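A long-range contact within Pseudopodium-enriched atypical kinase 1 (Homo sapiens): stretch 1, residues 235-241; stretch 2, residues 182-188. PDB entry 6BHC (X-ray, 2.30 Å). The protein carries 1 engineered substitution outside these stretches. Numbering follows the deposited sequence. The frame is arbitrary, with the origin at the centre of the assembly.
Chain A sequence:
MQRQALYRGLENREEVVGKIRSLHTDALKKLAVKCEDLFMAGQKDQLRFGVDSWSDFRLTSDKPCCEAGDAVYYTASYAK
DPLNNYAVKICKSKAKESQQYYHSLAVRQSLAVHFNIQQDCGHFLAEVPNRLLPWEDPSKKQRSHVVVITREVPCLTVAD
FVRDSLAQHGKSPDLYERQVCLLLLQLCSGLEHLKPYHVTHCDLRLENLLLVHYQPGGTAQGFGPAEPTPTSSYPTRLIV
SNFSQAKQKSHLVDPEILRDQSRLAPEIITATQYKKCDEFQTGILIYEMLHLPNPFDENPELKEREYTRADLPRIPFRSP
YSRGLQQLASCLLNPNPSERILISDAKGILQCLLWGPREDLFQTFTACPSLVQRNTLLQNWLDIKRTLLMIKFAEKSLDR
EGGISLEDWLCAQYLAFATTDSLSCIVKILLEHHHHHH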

# COMPACT_ATOMS: atom_id res chain seq x y z
N PRO A 235 16.30 -17.99 6.12
CA PRO A 235 17.39 -17.17 6.65
C PRO A 235 18.10 -16.37 5.56
O PRO A 235 19.08 -16.84 4.98
CB PRO A 235 18.33 -18.20 7.28
CG PRO A 235 18.07 -19.45 6.51
CD PRO A 235 16.61 -19.43 6.17
N THR A 236 17.60 -15.16 5.29
CA THR A 236 18.14 -14.32 4.23
C THR A 236 18.70 -13.00 4.73
O THR A 236 19.20 -12.21 3.92
CB THR A 236 17.07 -14.06 3.16
OG1 THR A 236 15.88 -13.57 3.79
CG2 THR A 236 16.75 -15.33 2.40
N ARG A 237 18.63 -12.73 6.03
CA ARG A 237 19.20 -11.52 6.61
C ARG A 237 20.66 -11.79 6.98
O ARG A 237 20.94 -12.62 7.84
CB ARG A 237 18.41 -11.06 7.83
CG ARG A 237 19.08 -9.94 8.62
CD ARG A 237 18.26 -9.56 9.84
NE ARG A 237 18.93 -8.55 10.65
CZ ARG A 237 18.42 -8.04 11.77
NH1 ARG A 237 17.23 -8.45 12.20
NH2 ARG A 237 19.09 -7.13 12.45
N LEU A 238 21.58 -11.08 6.32
CA LEU A 238 23.00 -11.24 6.57
C LEU A 238 23.44 -10.35 7.72
O LEU A 238 23.00 -9.20 7.84
CB LEU A 238 23.81 -10.92 5.31
CG LEU A 238 25.34 -11.08 5.37
CD1 LEU A 238 25.88 -11.64 4.07
CD2 LEU A 238 26.01 -9.75 5.69
N ILE A 239 24.31 -10.88 8.57
CA ILE A 239 24.79 -10.18 9.75
C ILE A 239 26.30 -10.34 9.83
O ILE A 239 26.81 -11.47 9.89
CB ILE A 239 24.12 -10.70 11.03
CG1 ILE A 239 22.67 -10.20 11.10
CG2 ILE A 239 24.89 -10.26 12.26
CD1 ILE A 239 21.95 -10.57 12.38
N VAL A 240 27.02 -9.22 9.81
CA VAL A 240 28.47 -9.23 9.92
C VAL A 240 28.86 -9.37 11.39
O VAL A 240 28.35 -8.65 12.25
CB VAL A 240 29.08 -7.95 9.31
CG1 VAL A 240 30.60 -8.03 9.32
CG2 VAL A 240 28.55 -7.72 7.91
N SER A 241 29.76 -10.31 11.67
CA SER A 241 30.17 -10.58 13.04
C SER A 241 31.68 -10.75 13.09
O SER A 241 32.38 -10.62 12.08
CB SER A 241 29.46 -11.82 13.60
OG SER A 241 29.92 -12.99 12.95
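Stretch 2 (182-188) LLLLQLC

The contact between residues 182-188 and 235-241 is a helix packed on a strand, in which one glutamine side chain pins the backbone at the start of the strand through two hydrogen bonds and a small cluster of leucine and valine side chains fills the space beside it. Stretch 2 is helical throughout, part of a helix that extends beyond it at both ends, with phi near -65° and psi near -40° at every residue and regular backbone hydrogen bonds such as Gln186 N to Leu182 O at 3.2 Å and Leu187 N to Leu183 O at 3.0 Å. It lies on the extended segment 237-240 with the two N-to-C directions 40° apart, a signed crossing angle of -40°, and the axes approach to 8.2 Å. The backbones come nearest at Leu238 and Gln186, whose CA atoms are 6.3 Å apart.

Gln186 illustrates a general principle: a primary amide carries a donor and an acceptor side by side, and so can satisfy a peptide N-H and a peptide C=O together. Its CA-to-CB bond points toward the strand, and with chi1 at -61° (m) and chi2 at -179° (t) the side chain reaches the backbone. There Gln186 NE2 donates to Thr236 O, in the loop residue just before the strand, at 2.9 Å, while Gln186 OE1 accepts from Leu238 N at 3.0 Å. Angles at the hydrogens of 176° and 168° make both bonds nearly linear. The two partners flank Arg237, whose CA lies 3.6 Å from Gln186 OE1, so the amide spans one residue of the strand. OE1 is also hydrogen-bonded elsewhere in the structure.

The apolar part of the contact follows the alternation of a strand. Leu238 and Val240 direct their CA-to-CB bonds toward the helix; Arg237 and Ile239 direct theirs away. Leu238 has the largest area covered by the helix, 93 Å² of its surface. Its two methyls meet residues on successive turns of the helix: Leu238 CD1 is 3.6 Å from Leu183 O and 4.0 Å from Leu183 CB, while Leu238 CD2 lies 4.3 Å from Leu187 CB. Leu183 and Leu187 are four residues apart, about one helical turn, which brings both within reach of the same strand residue, with Gln186 on the same side of the helix. Farther along the strand, Val240 CG2 packs against Leu187 CD1 at 3.8 Å. At the other end, Leu183 leaves its backbone sideways, but its tip turns nearer and Leu183 CD2 comes to 4.0 Å from Thr236 O. The interface is compact, burying 304 Å² in total.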

# COMPACT_ATOMS: atom_id res chain seq x y z
N LEU A 182 22.23 -10.49 -3.51
CA LEU A 182 21.46 -9.95 -2.39
C LEU A 182 22.24 -10.02 -1.09
O LEU A 182 22.17 -9.10 -0.27
CB LEU A 182 20.13 -10.70 -2.27
CG LEU A 182 19.03 -10.24 -3.22
CD1 LEU A 182 17.85 -11.20 -3.19
CD2 LEU A 182 18.59 -8.82 -2.87
N LEU A 183 23.00 -11.10 -0.88
CA LEU A 183 23.84 -11.18 0.31
C LEU A 183 24.99 -10.18 0.23
O LEU A 183 25.32 -9.53 1.23
CB LEU A 183 24.38 -12.60 0.48
CG LEU A 183 23.33 -13.69 0.75
CD1 LEU A 183 24.00 -15.03 1.02
CD2 LEU A 183 22.42 -13.29 1.89
N LEU A 184 25.61 -10.04 -0.94
CA LEU A 184 26.69 -9.08 -1.09
C LEU A 184 26.19 -7.65 -0.91
O LEU A 184 26.93 -6.80 -0.40
CB LEU A 184 27.35 -9.24 -2.46
CG LEU A 184 28.18 -10.51 -2.69
CD1 LEU A 184 28.63 -10.61 -4.14
CD2 LEU A 184 29.38 -10.54 -1.75
N LEU A 185 24.95 -7.37 -1.33
CA LEU A 185 24.39 -6.04 -1.14
C LEU A 185 24.23 -5.71 0.34
O LEU A 185 24.51 -4.59 0.77
CB LEU A 185 23.04 -5.94 -1.85
CG LEU A 185 22.35 -4.58 -1.82
CD1 LEU A 185 23.25 -3.54 -2.45
CD2 LEU A 185 21.01 -4.63 -2.52
N GLN A 186 23.79 -6.69 1.14
CA GLN A 186 23.68 -6.46 2.58
C GLN A 186 25.05 -6.29 3.22
O GLN A 186 25.21 -5.49 4.15
CB GLN A 186 22.92 -7.61 3.24
CG GLN A 186 21.50 -7.80 2.73
CD GLN A 186 20.79 -8.94 3.42
OE1 GLN A 186 20.54 -8.89 4.63
NE2 GLN A 186 20.46 -9.97 2.67
N LEU A 187 26.05 -7.03 2.74
CA LEU A 187 27.40 -6.88 3.25
C LEU A 187 27.93 -5.47 3.00
O LEU A 187 28.50 -4.84 3.89
CB LEU A 187 28.33 -7.92 2.62
CG LEU A 187 29.82 -7.79 2.97
CD1 LEU A 187 30.04 -7.94 4.47
CD2 LEU A 187 30.65 -8.80 2.20
N CYS A 188 27.73 -4.96 1.78
CA CYS A 188 28.18 -3.61 1.47
C CYS A 188 27.48 -2.58 2.35
O CYS A 188 28.09 -1.58 2.75
CB CYS A 188 27.95 -3.31 -0.01
SG CYS A 188 28.96 -4.32 -1.12